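Side-chain contacts in fructokinase (Xylella fastidiosa Temecula1, PDB 3LJS), which probably transfers a phosphate group from ATP to fructose: residues 194-198 with 199-203; 208-211 with 212-216; 290-293 with 294-298. One frame throughout, in Å; residues are numbered along the deposited sequence.

Contact 1: residues 194-198 with 199-203; sequences VKLSS and EELDY
Two hydrogen bonds running in opposite directions tie Ser197 to Glu200. Ser197 OG accepts from the backbone N of Glu200 at 3.1 Å, and the backbone N of Ser197 gives its hydrogen to Glu200 OE1 at 2.9 Å. The hydroxyl can serve because OG stands between the backbone N and the carbonyl carbon of its own residue (chi1 63°), directed at the open first turn. Glu200 returns along an extended chain, CG anti to its carbonyl carbon, and the Ser197 N-H meets OE1 from above the carboxylate, 42° out of its plane. On its way Glu200 OE1 passes 4.0 Å from Leu196 CB. This reciprocal pair is a capping box, with Ser197 as N-cap of helix 198-207 exactly where strand 193-197 ends, and it fixes the turn by which a parallel strand of the central sheet passes into its helix. The axes of the short segments 194-197 and 199-203 stand at 94° to each other. The other carboxylate oxygen, Glu200 OE2, is bonded to the backbone N of Phe169, so the carboxylate bridges two neighbouring chain segments.

Backbone bonds continue the turn: Leu201 N reaches Ser197 O at 3.0 Å, and Asp202 N reaches Ser198 O at the same length. Ser198 OG turns to the neighbouring strand, where it is bonded to Thr230 O.

Apolar contact is thin: Leu196 CD1 approaches Leu201 CD1 to 4.3 Å. On the strand, Lys195, an ATP-binding residue, starts away from the helix at its CB; its NZ is bonded to Ala260 O and lies 6.7 Å from Glu200 OE1.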
loop_
_atom_site.group_PDB
_atom_site.type_symbol
_atom_site.label_atom_id
_atom_site.label_comp_id
_atom_site.label_asym_id
_atom_site.label_seq_id
_atom_site.Cartn_x
_atom_site.Cartn_y
_atom_site.Cartn_z
ATOM N N VAL B 194 -19.343 -25.367 -7.148
ATOM C CA VAL B 194 -19.493 -24.122 -6.408
ATOM C C VAL B 194 -19.306 -24.295 -4.908
ATOM O O VAL B 194 -19.762 -25.278 -4.319
ATOM C CB VAL B 194 -20.893 -23.516 -6.659
ATOM C CG1 VAL B 194 -21.132 -22.325 -5.729
ATOM C CG2 VAL B 194 -21.022 -23.107 -8.125
ATOM N N LYS B 195 -18.630 -23.330 -4.296
ATOM C CA LYS B 195 -18.397 -23.351 -2.860
ATOM C C LYS B 195 -18.860 -22.031 -2.256
ATOM O O LYS B 195 -18.420 -20.958 -2.672
ATOM C CB LYS B 195 -16.915 -23.568 -2.553
ATOM C CG LYS B 195 -16.583 -23.502 -1.065
ATOM C CD LYS B 195 -15.145 -23.925 -0.810
ATOM C CE LYS B 195 -14.738 -23.707 0.641
ATOM N NZ LYS B 195 -14.594 -22.269 0.975
ATOM N N LEU B 196 -19.752 -22.128 -1.277
ATOM C CA LEU B 196 -20.309 -20.962 -0.597
ATOM C C LEU B 196 -20.217 -21.136 0.913
ATOM O O LEU B 196 -20.096 -22.257 1.412
ATOM C CB LEU B 196 -21.791 -20.803 -0.945
ATOM C CG LEU B 196 -22.277 -20.667 -2.385
ATOM C CD1 LEU B 196 -23.798 -20.725 -2.402
ATOM C CD2 LEU B 196 -21.786 -19.357 -2.980
ATOM N N SER B 197 -20.272 -20.022 1.635
ATOM C CA SER B 197 -20.271 -20.060 3.091
ATOM C C SER B 197 -21.752 -19.916 3.440
ATOM O O SER B 197 -22.548 -19.541 2.578
ATOM C CB SER B 197 -19.483 -18.879 3.665
ATOM O OG SER B 197 -20.094 -17.654 3.303
ATOM N N SER B 198 -22.127 -20.221 4.680
ATOM C CA SER B 198 -23.527 -20.102 5.097
ATOM C C SER B 198 -24.008 -18.679 4.894
ATOM O O SER B 198 -25.135 -18.443 4.451
ATOM C CB SER B 198 -23.689 -20.456 6.580
ATOM O OG SER B 198 -23.296 -21.789 6.836
ATOM N N GLU B 199 -23.143 -17.735 5.234
ATOM C CA GLU B 199 -23.454 -16.320 5.113
ATOM C C GLU B 199 -23.717 -15.920 3.667
ATOM O O GLU B 199 -24.642 -15.155 3.389
ATOM C CB GLU B 199 -22.311 -15.482 5.692
ATOM C CG GLU B 199 -21.969 -15.801 7.152
ATOM C CD GLU B 199 -20.926 -16.909 7.310
ATOM O OE1 GLU B 199 -21.183 -18.058 6.884
ATOM O OE2 GLU B 199 -19.843 -16.627 7.869
ATOM N N GLU B 200 -22.906 -16.434 2.744
ATOM C CA GLU B 200 -23.084 -16.112 1.334
ATOM C C GLU B 200 -24.379 -16.728 0.809
ATOM O O GLU B 200 -25.055 -16.145 -0.041
ATOM C CB GLU B 200 -21.875 -16.592 0.528
ATOM C CG GLU B 200 -20.575 -15.910 0.952
ATOM C CD GLU B 200 -19.340 -16.556 0.355
ATOM O OE1 GLU B 200 -19.414 -17.742 -0.021
ATOM O OE2 GLU B 200 -18.291 -15.886 0.277
ATOM N N LEU B 201 -24.732 -17.900 1.328
ATOM C CA LEU B 201 -25.962 -18.565 0.917
ATOM C C LEU B 201 -27.142 -17.695 1.367
ATOM O O LEU B 201 -28.117 -17.525 0.634
ATOM C CB LEU B 201 -26.044 -19.958 1.552
ATOM C CG LEU B 201 -27.286 -20.817 1.288
ATOM C CD1 LEU B 201 -27.538 -20.938 -0.209
ATOM C CD2 LEU B 201 -27.089 -22.195 1.914
ATOM N N ASP B 202 -27.036 -17.132 2.570
ATOM C CA ASP B 202 -28.088 -16.270 3.098
ATOM C C ASP B 202 -28.169 -15.000 2.261
ATOM O O ASP B 202 -29.257 -14.544 1.910
ATOM C CB ASP B 202 -27.809 -15.913 4.561
ATOM C CG ASP B 202 -27.875 -17.121 5.477
ATOM O OD1 ASP B 202 -28.788 -17.955 5.287
ATOM O OD2 ASP B 202 -27.026 -17.233 6.391
ATOM N N TYR B 203 -27.009 -14.438 1.942
ATOM C CA TYR B 203 -26.935 -13.230 1.127
ATOM C C TYR B 203 -27.652 -13.465 -0.198
ATOM O O TYR B 203 -28.495 -12.670 -0.613
ATOM C CB TYR B 203 -25.471 -12.868 0.853
ATOM C CG TYR B 203 -25.291 -11.832 -0.236
ATOM C CD1 TYR B 203 -25.466 -10.473 0.025
ATOM C CD2 TYR B 203 -24.980 -12.216 -1.540
ATOM C CE1 TYR B 203 -25.338 -9.523 -0.989
ATOM C CE2 TYR B 203 -24.851 -11.277 -2.560
ATOM C CZ TYR B 203 -25.032 -9.935 -2.279
ATOM O OH TYR B 203 -24.918 -9.012 -3.291
#

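Contact 2: residues 208-211 with 212-216; sequences LAAD and ANAVI
Ala210 and Ala214 meet methyl to methyl, their CB atoms 3.5 Å apart, closer than carbons usually pack, although Ala210 is itself at the surface. The same Ala214 CB has a second neighbour in Asp211 O, at 3.3 Å. Next to this tight spot lies the covered part of the contact, where Leu208 reaches across with one branch: CD1 comes to 3.9 Å from Val215 CG2, the two side chains crossing at about a right angle. Trp185 of helix 181-189 touches both, and Leu201 and Leu204 of the preceding helix also cover Val215, which is buried.

Asp211 and Asn213, by contrast, are exposed. Asp211 carries the polar work: its CG sits between the backbone N and the carbonyl carbon (chi1 51°), which turns the carboxylate over the helix start. Asp211 OD1 accepts from Ala214 N at 3.0 Å, approached nearly along the C-O bond direction, and Asp211 O takes the N-H of Val215 at 3.2 Å, in the carbonyl plane. Asn213 has its CB 3.6 Å from Asp211 OD1.

Ala209, with positive phi, closes helix 198-207 in a Schellman motif, and two residues later Asp211 opens the next helix: a Schellman C-cap followed closely by an Asp N-cap, joining successive helices.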
loop_
_atom_site.group_PDB
_atom_site.type_symbol
_atom_site.label_atom_id
_atom_site.label_comp_id
_atom_site.label_asym_id
_atom_site.label_seq_id
_atom_site.Cartn_x
_atom_site.Cartn_y
_atom_site.Cartn_z
ATOM N N LEU B 208 -32.856 -12.897 -3.662
ATOM C CA LEU B 208 -33.959 -13.550 -4.356
ATOM C C LEU B 208 -35.250 -13.386 -3.562
ATOM O O LEU B 208 -36.318 -13.794 -4.014
ATOM C CB LEU B 208 -33.678 -15.045 -4.528
ATOM C CG LEU B 208 -32.491 -15.505 -5.380
ATOM C CD1 LEU B 208 -32.412 -17.026 -5.342
ATOM C CD2 LEU B 208 -32.652 -15.016 -6.812
ATOM N N ALA B 209 -35.145 -12.786 -2.380
ATOM C CA ALA B 209 -36.308 -12.600 -1.522
ATOM C C ALA B 209 -36.915 -13.978 -1.292
ATOM O O ALA B 209 -38.134 -14.150 -1.317
ATOM C CB ALA B 209 -37.326 -11.676 -2.194
ATOM N N ALA B 210 -36.045 -14.961 -1.082
ATOM C CA ALA B 210 -36.477 -16.333 -0.855
ATOM C C ALA B 210 -35.590 -17.014 0.180
ATOM O O ALA B 210 -35.026 -16.355 1.049
ATOM C CB ALA B 210 -36.446 -17.110 -2.169
ATOM N N ASP B 211 -35.467 -18.333 0.078
ATOM C CA ASP B 211 -34.655 -19.097 1.018
ATOM C C ASP B 211 -33.503 -19.840 0.347
ATOM O O ASP B 211 -33.349 -19.805 -0.873
ATOM C CB ASP B 211 -35.529 -20.108 1.758
ATOM C CG ASP B 211 -36.369 -20.950 0.816
ATOM O OD1 ASP B 211 -35.946 -21.158 -0.343
ATOM O OD2 ASP B 211 -37.447 -21.416 1.238
ATOM N N ALA B 212 -32.709 -20.522 1.166
ATOM C CA ALA B 212 -31.562 -21.292 0.697
ATOM C C ALA B 212 -31.940 -22.262 -0.419
ATOM O O ALA B 212 -31.210 -22.407 -1.398
ATOM C CB ALA B 212 -30.946 -22.055 1.860
ATOM N N ASN B 213 -33.081 -22.928 -0.273
ATOM C CA ASN B 213 -33.523 -23.881 -1.285
ATOM C C ASN B 213 -33.669 -23.212 -2.644
ATOM O O ASN B 213 -33.255 -23.764 -3.664
ATOM C CB ASN B 213 -34.854 -24.516 -0.887
ATOM C CG ASN B 213 -35.398 -25.439 -1.966
ATOM O OD1 ASN B 213 -34.802 -26.474 -2.275
ATOM N ND2 ASN B 213 -36.527 -25.059 -2.555
ATOM N N ALA B 214 -34.261 -22.020 -2.658
ATOM C CA ALA B 214 -34.448 -21.283 -3.901
ATOM C C ALA B 214 -33.094 -21.000 -4.551
ATOM O O ALA B 214 -32.966 -21.031 -5.777
ATOM C CB ALA B 214 -35.181 -19.974 -3.632
ATOM N N VAL B 215 -32.088 -20.719 -3.725
ATOM C CA VAL B 215 -30.746 -20.441 -4.231
ATOM C C VAL B 215 -30.178 -21.687 -4.901
ATOM O O VAL B 215 -29.652 -21.625 -6.010
ATOM C CB VAL B 215 -29.791 -20.014 -3.095
ATOM C CG1 VAL B 215 -28.364 -19.911 -3.629
ATOM C CG2 VAL B 215 -30.230 -18.674 -2.518
ATOM N N ILE B 216 -30.292 -22.819 -4.220
ATOM C CA ILE B 216 -29.786 -24.079 -4.748
ATOM C C ILE B 216 -30.486 -24.446 -6.055
ATOM O O ILE B 216 -29.839 -24.879 -7.008
ATOM C CB ILE B 216 -29.948 -25.210 -3.712
ATOM C CG1 ILE B 216 -29.078 -24.897 -2.489
ATOM C CG2 ILE B 216 -29.554 -26.546 -4.326
ATOM C CD1 ILE B 216 -29.220 -25.882 -1.345
#

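Contact 3: residues 290-293 with 294-298; sequences ESIV and STLRF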
loop_
_atom_site.group_PDB
_atom_site.type_symbol
_atom_site.label_atom_id
_atom_site.label_comp_id
_atom_site.label_asym_id
_atom_site.label_seq_id
_atom_site.Cartn_x
_atom_site.Cartn_y
_atom_site.Cartn_z
ATOM N N GLU B 290 -20.658 -42.142 -2.183
ATOM C CA GLU B 290 -19.531 -42.824 -1.563
ATOM C C GLU B 290 -18.209 -42.159 -1.976
ATOM O O GLU B 290 -17.325 -41.953 -1.143
ATOM C CB GLU B 290 -19.549 -44.310 -1.946
ATOM C CG GLU B 290 -18.397 -45.115 -1.375
ATOM C CD GLU B 290 -18.654 -46.616 -1.410
ATOM O OE1 GLU B 290 -18.938 -47.165 -2.501
ATOM O OE2 GLU B 290 -18.565 -47.247 -0.334
ATOM N N SER B 291 -18.074 -41.821 -3.256
ATOM C CA SER B 291 -16.867 -41.154 -3.733
ATOM C C SER B 291 -16.841 -39.707 -3.227
ATOM O O SER B 291 -15.789 -39.191 -2.853
ATOM C CB SER B 291 -16.814 -41.154 -5.261
ATOM O OG SER B 291 -16.740 -42.477 -5.766
ATOM N N ILE B 292 -18.001 -39.056 -3.227
ATOM C CA ILE B 292 -18.088 -37.675 -2.763
ATOM C C ILE B 292 -17.573 -37.574 -1.329
ATOM O O ILE B 292 -16.714 -36.748 -1.028
ATOM C CB ILE B 292 -19.542 -37.153 -2.822
ATOM C CG1 ILE B 292 -20.016 -37.100 -4.279
ATOM C CG2 ILE B 292 -19.630 -35.752 -2.182
ATOM C CD1 ILE B 292 -21.475 -36.693 -4.441
ATOM N N VAL B 293 -18.090 -38.426 -0.448
ATOM C CA VAL B 293 -17.664 -38.425 0.948
ATOM C C VAL B 293 -16.173 -38.739 1.080
ATOM O O VAL B 293 -15.464 -38.112 1.866
ATOM C CB VAL B 293 -18.476 -39.450 1.778
ATOM C CG1 VAL B 293 -17.895 -39.578 3.176
ATOM C CG2 VAL B 293 -19.934 -39.010 1.856
ATOM N N SER B 294 -15.695 -39.711 0.313
ATOM C CA SER B 294 -14.285 -40.079 0.367
ATOM C C SER B 294 -13.384 -38.919 -0.041
ATOM O O SER B 294 -12.399 -38.616 0.631
ATOM C CB SER B 294 -14.010 -41.276 -0.545
ATOM O OG SER B 294 -12.615 -41.505 -0.649
ATOM N N THR B 295 -13.725 -38.269 -1.145
ATOM C CA THR B 295 -12.934 -37.152 -1.641
ATOM C C THR B 295 -12.992 -35.919 -0.751
ATOM O O THR B 295 -11.973 -35.261 -0.525
ATOM C CB THR B 295 -13.372 -36.764 -3.060
ATOM O OG1 THR B 295 -12.966 -37.792 -3.969
ATOM C CG2 THR B 295 -12.753 -35.429 -3.478
ATOM N N LEU B 296 -14.173 -35.592 -0.242
ATOM C CA LEU B 296 -14.279 -34.423 0.614
ATOM C C LEU B 296 -13.611 -34.662 1.967
ATOM O O LEU B 296 -13.207 -33.711 2.635
ATOM C CB LEU B 296 -15.743 -34.004 0.768
ATOM C CG LEU B 296 -16.363 -33.637 -0.590
ATOM C CD1 LEU B 296 -17.811 -33.214 -0.398
ATOM C CD2 LEU B 296 -15.554 -32.510 -1.252
ATOM N N ARG B 297 -13.492 -35.924 2.381
ATOM C CA ARG B 297 -12.812 -36.209 3.644
ATOM C C ARG B 297 -11.344 -35.803 3.476
ATOM O O ARG B 297 -10.728 -35.248 4.388
ATOM C CB ARG B 297 -12.876 -37.698 3.999
ATOM C CG ARG B 297 -11.931 -38.068 5.149
ATOM C CD ARG B 297 -11.925 -39.562 5.465
ATOM N NE ARG B 297 -13.213 -40.009 5.988
ATOM C CZ ARG B 297 -14.081 -40.756 5.312
ATOM N NH1 ARG B 297 -13.806 -41.156 4.075
ATOM N NH2 ARG B 297 -15.234 -41.094 5.873
ATOM N N PHE B 298 -10.790 -36.100 2.303
ATOM C CA PHE B 298 -9.405 -35.747 1.997
ATOM C C PHE B 298 -9.260 -34.227 2.055
ATOM O O PHE B 298 -8.335 -33.699 2.677
ATOM C CB PHE B 298 -9.038 -36.231 0.589
ATOM C CG PHE B 298 -7.625 -35.924 0.190
ATOM C CD1 PHE B 298 -6.604 -36.840 0.436
ATOM C CD2 PHE B 298 -7.306 -34.707 -0.419
ATOM C CE1 PHE B 298 -5.282 -36.551 0.084
ATOM C CE2 PHE B 298 -5.988 -34.407 -0.776
ATOM C CZ PHE B 298 -4.972 -35.327 -0.526
#
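The guanidinium of Arg297 lies with one face over the carbonyl oxygen of Val293, one helical turn back, and the approach is loose: Arg297 NH1 is 4.1 Å from Val293 O. Arg297 NH2 is also 4.1 Å from Val293 CG1, where the two side chains cross at a slant. The arginine chain leaves the backbone extended and then bends at chi3 (-66°), which folds the flat group back toward Val293. Beyond the pair, Pro248 touches both side chains, and Arg297 also meets Phe250 and Ile326.

All of this happens within a single alpha-helix, 289-305, one of the helices of the PfkB (ribokinase-like) fold, and the contacts follow its i to i+4 spacing. Four backbone bonds join the two halves, the shortest from Thr295 N to Ser291 O at 2.8 Å. That from Arg297 N to Val293 O, beneath the guanidinium, is more bent, with an angle of 140° at the hydrogen. Near the helix start Ser291 OG is bonded to Asp288 OD2.

The helix is two-sided. Glu290 and Ser294 stand on the exposed side, whereas Ile292, Thr295, Leu296 and Phe298 are buried. Thr295 and Phe298 press on helix 262-275, and Phe298 also on helix 319-328; Phe285 of helix 281-286 covers Ser291, Ile292 and Thr295, and Leu296 meets Val247.

Ile292 and Leu296 lie side by side and point the same way, with CG2 of the isoleucine anti to its backbone N and turned along the helix toward the leucine. The Leu296 CG sits 3.2 Å from Ile292 O, and its CD1 meets Ile292 CG2 at 3.6 Å.

The three contacts come in series along the chain, all within the PfkB kinase fold. Contacts 1 and 2 are neighbours, their centres 11 Å apart: helix 198-207 begins in contact 1, ends just ahead of contact 2, and is followed by helix 212-220. They touch where Leu201 packs on Ala212 and Val215, so the two N-caps set the starts of consecutive helices that lie against each other. Contact 3, in helix 289-305, is remote, its centre 21 Å from that of contact 1 and 27 Å from that of contact 2. Contact 1 holds the ATP-binding Lys195 and adjoins Thr230 and Asp231, whereas contact 2 lies at the surface.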